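Local structure of PhnB protein (Bacillus cereus, 3OMS) at residues G113-P116 and K120-W123; N26-L31 and V130-T135. The protein is of unconfirmed function but belongs to the PhnB-like branch of the glyoxalase superfamily and is putatively a 3-demethylubiquinone-9 3-methyltransferase. All blocks are in the same frame, centred on the assembly; numbering follows the deposited sequence.

How the contacts relate
Contact 2 closes a long loop and contact 1 a short one inside it. From the N terminus, segment 26-31, the last turn of helix 21-29 and the residues after it, comes first and waits almost a hundred residues for its partner, 130-135. Within that span 113-116 meets 120-123 across only three intervening residues, and contact 1 closes the turn of the hairpin between strands 107-111 and 121-125. The centres lie about 17 Å apart, yet strands 121-125 and 131-136 are sheet neighbours, and a probable hydrogen bond links Gly122 O to Leu134 N. Contact 2 sets a helix from the N-terminal beta-alpha-beta-beta-beta module on a strand of the C-terminal one, joining the two.

Contact 1: residues G113-P116 and K120-W123; sequences GSYP and KFGW. With EDO (1,2-ethanediol), chain B.
The beta hairpin that connects strand 107-111 to strand 121-125 is closed near its turn by an antiparallel, hydrogen-bonded pair formed by Gly113 and Phe121. Their CA atoms are 5.6 Å apart, and two backbone bonds join them: Gly113 N gives to Phe121 O at 3.0 Å, and Phe121 N gives to Gly113 O at 2.9 Å. The two acceptors are used differently. Phe121 N lies in the plane of the Gly113 carbonyl, whereas Gly113 N stands 38° out of the plane of the Phe121 carbonyl. Lys120 CA also approaches Gly113 O, in a CA-H...O contact of 3.3 Å.

Tyr115 lays its ring beside this pair. With CG anti to its own carbonyl carbon (chi1 -71°), the ring turns an edge to the Phe121 backbone, placing CE2 3.2 Å from Phe121 O, which lies near the plane of the ring, where the slightly positive aryl hydrogen probably suits the oxygen. Along the same edge CD2 packs on Phe121 CB at 4.1 Å. Tyr115 OH is hydrogen-bonded to Pro111 O, which would limit swinging of the ring, and Phe117, from the turn, meets the rings of both Tyr115 and Phe121.

An ethanediol deposited with chain B, probably from the crystallisation liquor, lies against one face of the tyrosine, with its C1 3.5 Å from Tyr115 CE1; its O2 donates to Ser114 O at 2.8 Å. Lys120, whose side chain leaves the hairpin, forms salt bridges with Glu92 and Asp96 of helix 92-103. With its corners at Gly113 and Lys120, this is the beta hairpin joining the second and third strands of the C-terminal beta-alpha-beta-beta-beta module of the glyoxalase fold.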
ATOM      1  N   GLY A 113      13.810  -4.637 -17.460  1.00 33.67           N
ATOM      2  CA  GLY A 113      14.490  -5.561 -18.341  1.00 37.32           C
ATOM      3  C   GLY A 113      14.315  -6.991 -17.904  1.00 40.23           C
ATOM      4  O   GLY A 113      13.416  -7.287 -17.108  1.00 38.86           O
ATOM      5  N   SER A 114      15.192  -7.854 -18.418  1.00 44.53           N
ATOM      6  CA  SER A 114      15.137  -9.278 -18.099  0.50 46.99           C
ATOM      7  C   SER A 114      15.944  -9.585 -16.845  1.00 48.07           C
ATOM      8  O   SER A 114      17.043  -9.025 -16.618  1.00 48.26           O
ATOM      9  CB  SER A 114      15.632 -10.124 -19.275  0.50 49.82           C
ATOM     10  OG  SER A 114      14.699 -10.076 -20.345  0.50 50.27           O
ATOM     11  N   TYR A 115      15.391 -10.477 -16.024  1.00 49.75           N
ATOM     12  CA  TYR A 115      16.073 -10.918 -14.811  1.00 51.40           C
ATOM     13  C   TYR A 115      15.922 -12.441 -14.672  1.00 55.30           C
ATOM     14  O   TYR A 115      15.059 -13.035 -15.333  1.00 56.09           O
ATOM     15  CB  TYR A 115      15.469 -10.216 -13.615  1.00 49.47           C
ATOM     16  CG  TYR A 115      15.803  -8.740 -13.515  1.00 45.69           C
ATOM     17  CD1 TYR A 115      16.950  -8.303 -12.877  1.00 44.66           C
ATOM     18  CD2 TYR A 115      14.953  -7.791 -14.050  1.00 44.50           C
ATOM     19  CE1 TYR A 115      17.239  -6.933 -12.757  1.00 43.54           C
ATOM     20  CE2 TYR A 115      15.239  -6.437 -13.959  1.00 40.42           C
ATOM     21  CZ  TYR A 115      16.379  -6.006 -13.328  1.00 40.63           C
ATOM     22  OH  TYR A 115      16.608  -4.655 -13.237  1.00 38.46           O
ATOM     23  N   PRO A 116      16.742 -13.074 -13.812  1.00 58.57           N
ATOM     24  CA  PRO A 116      16.535 -14.544 -13.698  1.00 61.86           C
ATOM     25  C   PRO A 116      15.079 -14.889 -13.305  1.00 61.97           C
ATOM     26  O   PRO A 116      14.480 -15.813 -13.877  1.00 63.86           O
ATOM     27  CB  PRO A 116      17.552 -14.961 -12.635  1.00 62.54           C
ATOM     28  CG  PRO A 116      18.665 -13.880 -12.751  1.00 61.99           C
ATOM     29  CD  PRO A 116      17.880 -12.604 -12.991  1.00 58.18           C
ATOM     30  N   LYS A 120      10.511  -9.837 -17.862  1.00 47.05           N
ATOM     31  CA  LYS A 120      10.436  -8.388 -17.922  1.00 43.94           C
ATOM     32  C   LYS A 120       9.921  -7.849 -16.594  1.00 40.00           C
ATOM     33  O   LYS A 120       8.762  -8.060 -16.240  1.00 37.71           O
ATOM     34  CB  LYS A 120       9.526  -7.952 -19.049  1.00 44.96           C
ATOM     35  CG  LYS A 120       9.667  -6.506 -19.451  1.00 45.92           C
ATOM     36  CD  LYS A 120      10.588  -6.291 -20.621  1.00 48.74           C
ATOM     37  CE  LYS A 120      10.531  -4.821 -21.039  1.00 49.40           C
ATOM     38  NZ  LYS A 120      10.999  -4.522 -22.431  1.00 49.66           N
ATOM     39  N   PHE A 121      10.794  -7.123 -15.906  1.00 37.07           N
ATOM     40  CA  PHE A 121      10.519  -6.571 -14.569  1.00 34.06           C
ATOM     41  C   PHE A 121      11.281  -5.284 -14.334  1.00 32.70           C
ATOM     42  O   PHE A 121      12.428  -5.120 -14.797  1.00 31.55           O
ATOM     43  CB  PHE A 121      10.928  -7.562 -13.485  1.00 34.22           C
ATOM     44  CG  PHE A 121      10.821  -7.020 -12.080  1.00 34.62           C
ATOM     45  CD1 PHE A 121       9.610  -7.105 -11.386  1.00 34.45           C
ATOM     46  CD2 PHE A 121      11.936  -6.470 -11.441  1.00 34.71           C
ATOM     47  CE1 PHE A 121       9.491  -6.629 -10.065  1.00 32.87           C
ATOM     48  CE2 PHE A 121      11.832  -5.988 -10.123  1.00 33.87           C
ATOM     49  CZ  PHE A 121      10.597  -6.082  -9.431  1.00 33.18           C
ATOM     50  N   GLY A 122      10.660  -4.371 -13.601  1.00 29.91           N
ATOM     51  CA  GLY A 122      11.358  -3.178 -13.137  1.00 29.54           C
ATOM     52  C   GLY A 122      10.771  -2.664 -11.860  1.00 28.43           C
ATOM     53  O   GLY A 122       9.612  -2.988 -11.503  1.00 27.83           O
ATOM     54  N   TRP A 123      11.534  -1.814 -11.180  1.00 27.74           N
ATOM     55  CA  TRP A 123      11.124  -1.279  -9.876  1.00 26.69           C
ATOM     56  C   TRP A 123      11.614   0.155  -9.822  1.00 26.66           C
ATOM     57  O   TRP A 123      12.766   0.448 -10.126  1.00 26.84           O
ATOM     58  CB  TRP A 123      11.742  -2.097  -8.734  1.00 28.05           C
ATOM     59  CG  TRP A 123      11.132  -1.910  -7.383  1.00 29.85           C
ATOM     60  CD1 TRP A 123      10.376  -0.876  -6.945  1.00 31.41           C
ATOM     61  CD2 TRP A 123      11.236  -2.819  -6.279  1.00 38.33           C
ATOM     62  NE1 TRP A 123      10.033  -1.056  -5.623  1.00 32.52           N
ATOM     63  CE2 TRP A 123      10.549  -2.246  -5.194  1.00 36.57           C
ATOM     64  CE3 TRP A 123      11.832  -4.076  -6.112  1.00 40.22           C
ATOM     65  CZ2 TRP A 123      10.398  -2.912  -3.953  1.00 40.09           C
ATOM     66  CZ3 TRP A 123      11.724  -4.719  -4.860  1.00 43.69           C
ATOM     67  CH2 TRP A 123      11.009  -4.127  -3.804  1.00 41.90           C
TER
HETATM   68  C1  EDO B 501      19.224  -5.808 -15.401  1.00 26.29           C
HETATM   69  O1  EDO B 501      20.572  -5.779 -15.896  1.00 27.25           O
HETATM   70  C2  EDO B 501      18.209  -5.550 -16.516  1.00 25.47           C
HETATM   71  O2  EDO B 501      18.159  -6.645 -17.456  1.00 25.16           O

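Contact 2: residues N26-L31 and V130-T135; sequences NFYTSL and VSWQLT
Tyr28 and Trp132 form an edge-to-face (T-shaped) aromatic pair, with the indole supplying the edge and the phenol the face. The ring planes stand at 67°, and the centroid of the tyrosine ring is 5.2 Å from that of the six-membered ring of the tryptophan. Trp132 CZ2 stands over one face of the phenol ring, displaced toward its rim, 3.7 Å from Tyr28 CE1. Tyr28 projects from the helix with CG anti to its carbonyl carbon (chi1 -63°), which directs the ring at the sheet.

Van der Waals contact brings in Val130, just before the strand, whose CG2 lies 3.4 Å from the hydroxyl oxygen Tyr28 OH. Helix 21-29, which follows the first strand of the N-terminal beta-alpha-beta-beta-beta module of the glyoxalase fold, is thereby set against strand 131-136, an inner strand of the four-stranded mixed sheet of the C-terminal module, and the buried contact joins the two modules. Helix 92-103 also reaches Trp132, through Leu102.

The polar contacts converge on Asp126. Its OD2 is hydrogen-bonded to both Tyr28 OH and Trp132 NE1, so one carboxylate oxygen links the two rings, while OD1 receives Val130 N.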
ATOM      1  N   ASN A  26      -4.673  12.308 -10.974  1.00 30.57           N
ATOM      2  CA  ASN A  26      -4.870  12.533 -12.403  1.00 33.03           C
ATOM      3  C   ASN A  26      -3.820  11.787 -13.237  1.00 32.17           C
ATOM      4  O   ASN A  26      -4.135  11.204 -14.286  1.00 33.61           O
ATOM      5  CB  ASN A  26      -4.940  14.049 -12.710  1.00 34.74           C
ATOM      6  CG  ASN A  26      -6.340  14.631 -12.396  1.00 37.07           C
ATOM      7  OD1 ASN A  26      -7.282  14.363 -13.096  1.00 45.48           O
ATOM      8  ND2 ASN A  26      -6.454  15.375 -11.349  1.00 45.28           N
ATOM      9  N   PHE A  27      -2.586  11.763 -12.748  1.00 31.61           N
ATOM     10  CA  PHE A  27      -1.496  11.039 -13.423  1.00 31.06           C
ATOM     11  C   PHE A  27      -1.750   9.557 -13.409  1.00 30.29           C
ATOM     12  O   PHE A  27      -1.746   8.923 -14.472  1.00 30.70           O
ATOM     13  CB  PHE A  27      -0.166  11.371 -12.743  1.00 31.54           C
ATOM     14  CG  PHE A  27       1.020  10.620 -13.300  1.00 31.10           C
ATOM     15  CD1 PHE A  27       1.317  10.655 -14.654  1.00 36.60           C
ATOM     16  CD2 PHE A  27       1.876   9.945 -12.443  1.00 33.49           C
ATOM     17  CE1 PHE A  27       2.458  10.001 -15.160  1.00 36.83           C
ATOM     18  CE2 PHE A  27       3.006   9.305 -12.921  1.00 34.83           C
ATOM     19  CZ  PHE A  27       3.297   9.323 -14.266  1.00 36.24           C
ATOM     20  N   TYR A  28      -2.063   8.999 -12.236  1.00 28.46           N
ATOM     21  CA  TYR A  28      -2.210   7.531 -12.115  1.00 28.01           C
ATOM     22  C   TYR A  28      -3.386   7.001 -12.925  1.00 29.01           C
ATOM     23  O   TYR A  28      -3.292   5.977 -13.594  1.00 29.50           O
ATOM     24  CB  TYR A  28      -2.387   7.110 -10.658  1.00 26.67           C
ATOM     25  CG  TYR A  28      -1.196   7.427  -9.775  1.00 27.35           C
ATOM     26  CD1 TYR A  28       0.123   7.524 -10.293  1.00 24.70           C
ATOM     27  CD2 TYR A  28      -1.369   7.595  -8.419  1.00 26.39           C
ATOM     28  CE1 TYR A  28       1.172   7.802  -9.450  1.00 28.23           C
ATOM     29  CE2 TYR A  28      -0.360   7.901  -7.599  1.00 25.22           C
ATOM     30  CZ  TYR A  28       0.928   7.999  -8.098  1.00 26.09           C
ATOM     31  OH  TYR A  28       1.909   8.254  -7.185  1.00 25.23           O
ATOM     32  N   THR A  29      -4.500   7.710 -12.884  1.00 30.12           N
ATOM     33  CA  THR A  29      -5.670   7.236 -13.584  1.00 31.09           C
ATOM     34  C   THR A  29      -5.478   7.306 -15.115  1.00 33.17           C
ATOM     35  O   THR A  29      -6.227   6.689 -15.843  1.00 34.14           O
ATOM     36  CB  THR A  29      -6.949   7.976 -13.198  1.00 31.05           C
ATOM     37  OG1 THR A  29      -6.766   9.363 -13.407  1.00 30.04           O
ATOM     38  CG2 THR A  29      -7.338   7.741 -11.741  1.00 29.27           C
ATOM     39  N   SER A  30      -4.473   8.029 -15.598  1.00 35.07           N
ATOM     40  CA  SER A  30      -4.159   8.037 -17.041  1.00 36.87           C
ATOM     41  C   SER A  30      -3.331   6.834 -17.541  1.00 38.12           C
ATOM     42  O   SER A  30      -3.173   6.648 -18.770  1.00 39.57           O
ATOM     43  CB  SER A  30      -3.407   9.324 -17.393  1.00 37.97           C
ATOM     44  OG  SER A  30      -2.004   9.235 -17.078  1.00 37.93           O
ATOM     45  N   LEU A  31      -2.828   6.007 -16.628  1.00 36.42           N
ATOM     46  CA  LEU A  31      -1.839   4.992 -16.955  1.00 37.52           C
ATOM     47  C   LEU A  31      -2.435   3.635 -17.211  1.00 39.38           C
ATOM     48  O   LEU A  31      -1.787   2.780 -17.808  1.00 39.05           O
ATOM     49  CB  LEU A  31      -0.845   4.832 -15.793  1.00 36.91           C
ATOM     50  CG  LEU A  31      -0.025   6.064 -15.427  1.00 38.39           C
ATOM     51  CD1 LEU A  31       0.888   5.710 -14.261  1.00 38.13           C
ATOM     52  CD2 LEU A  31       0.765   6.556 -16.623  1.00 40.05           C
ATOM     53  N   VAL A 130       6.234   7.468  -4.641  1.00 25.84           N
ATOM     54  CA  VAL A 130       5.471   6.224  -4.534  1.00 25.47           C
ATOM     55  C   VAL A 130       6.184   5.097  -5.285  1.00 25.25           C
ATOM     56  O   VAL A 130       6.650   5.310  -6.425  1.00 23.95           O
ATOM     57  CB  VAL A 130       4.040   6.358  -5.087  1.00 24.53           C
ATOM     58  CG1 VAL A 130       3.311   4.943  -5.101  1.00 25.25           C
ATOM     59  CG2 VAL A 130       3.273   7.357  -4.238  1.00 25.15           C
ATOM     60  N   SER A 131       6.358   3.947  -4.625  1.00 23.43           N
ATOM     61  CA  SER A 131       7.160   2.841  -5.197  1.00 23.98           C
ATOM     62  C   SER A 131       6.269   1.872  -5.988  1.00 25.36           C
ATOM     63  O   SER A 131       5.226   1.337  -5.473  1.00 25.05           O
ATOM     64  CB  SER A 131       7.859   2.094  -4.101  1.00 25.22           C
ATOM     65  OG  SER A 131       8.961   1.331  -4.562  1.00 25.21           O
ATOM     66  N   TRP A 132       6.705   1.623  -7.222  1.00 25.93           N
ATOM     67  CA  TRP A 132       6.005   0.762  -8.163  1.00 25.77           C
ATOM     68  C   TRP A 132       6.920  -0.347  -8.701  1.00 26.88           C
ATOM     69  O   TRP A 132       8.097  -0.107  -9.090  1.00 25.65           O
ATOM     70  CB  TRP A 132       5.555   1.578  -9.353  1.00 26.74           C
ATOM     71  CG  TRP A 132       4.560   2.655  -9.116  1.00 24.28           C
ATOM     72  CD1 TRP A 132       4.828   3.925  -8.736  1.00 24.50           C
ATOM     73  CD2 TRP A 132       3.138   2.582  -9.309  1.00 24.32           C
ATOM     74  NE1 TRP A 132       3.677   4.659  -8.687  1.00 25.11           N
ATOM     75  CE2 TRP A 132       2.615   3.856  -9.009  1.00 23.36           C
ATOM     76  CE3 TRP A 132       2.265   1.572  -9.711  1.00 25.60           C
ATOM     77  CZ2 TRP A 132       1.250   4.160  -9.110  1.00 28.89           C
ATOM     78  CZ3 TRP A 132       0.900   1.857  -9.766  1.00 28.31           C
ATOM     79  CH2 TRP A 132       0.410   3.154  -9.491  1.00 26.90           C
ATOM     80  N   GLN A 133       6.363  -1.564  -8.745  1.00 27.31           N
ATOM     81  CA  GLN A 133       7.031  -2.699  -9.372  1.00 28.70           C
ATOM     82  C   GLN A 133       6.154  -3.095 -10.535  1.00 29.29           C
ATOM     83  O   GLN A 133       4.912  -3.091 -10.462  1.00 29.60           O
ATOM     84  CB  GLN A 133       7.163  -3.921  -8.457  1.00 30.37           C
ATOM     85  CG  GLN A 133       8.036  -3.705  -7.221  1.00 29.44           C
ATOM     86  CD  GLN A 133       8.119  -4.958  -6.391  1.00 30.49           C
ATOM     87  OE1 GLN A 133       8.588  -6.000  -6.861  1.00 31.51           O
ATOM     88  NE2 GLN A 133       7.637  -4.881  -5.147  1.00 27.24           N
ATOM     89  N   LEU A 134       6.791  -3.419 -11.638  1.00 30.39           N
ATOM     90  CA  LEU A 134       6.045  -3.767 -12.847  1.00 31.84           C
ATOM     91  C   LEU A 134       6.598  -5.047 -13.400  1.00 32.81           C
ATOM     92  O   LEU A 134       7.803  -5.219 -13.442  1.00 32.94           O
ATOM     93  CB  LEU A 134       6.160  -2.661 -13.868  1.00 31.98           C
ATOM     94  CG  LEU A 134       5.470  -1.351 -13.503  1.00 35.37           C
ATOM     95  CD1 LEU A 134       6.413  -0.464 -12.705  1.00 34.96           C
ATOM     96  CD2 LEU A 134       5.048  -0.718 -14.798  1.00 38.21           C
ATOM     97  N   THR A 135       5.701  -5.965 -13.773  1.00 34.34           N
ATOM     98  CA  THR A 135       6.127  -7.203 -14.353  1.00 36.75           C
ATOM     99  C   THR A 135       5.190  -7.645 -15.473  1.00 39.03           C
ATOM    100  O   THR A 135       4.054  -7.205 -15.545  1.00 37.71           O
ATOM    101  CB  THR A 135       6.255  -8.275 -13.288  1.00 38.26           C
ATOM    102  OG1 THR A 135       7.036  -9.354 -13.824  1.00 40.82           O
ATOM    103  CG2 THR A 135       4.842  -8.744 -12.837  1.00 38.48           C
TER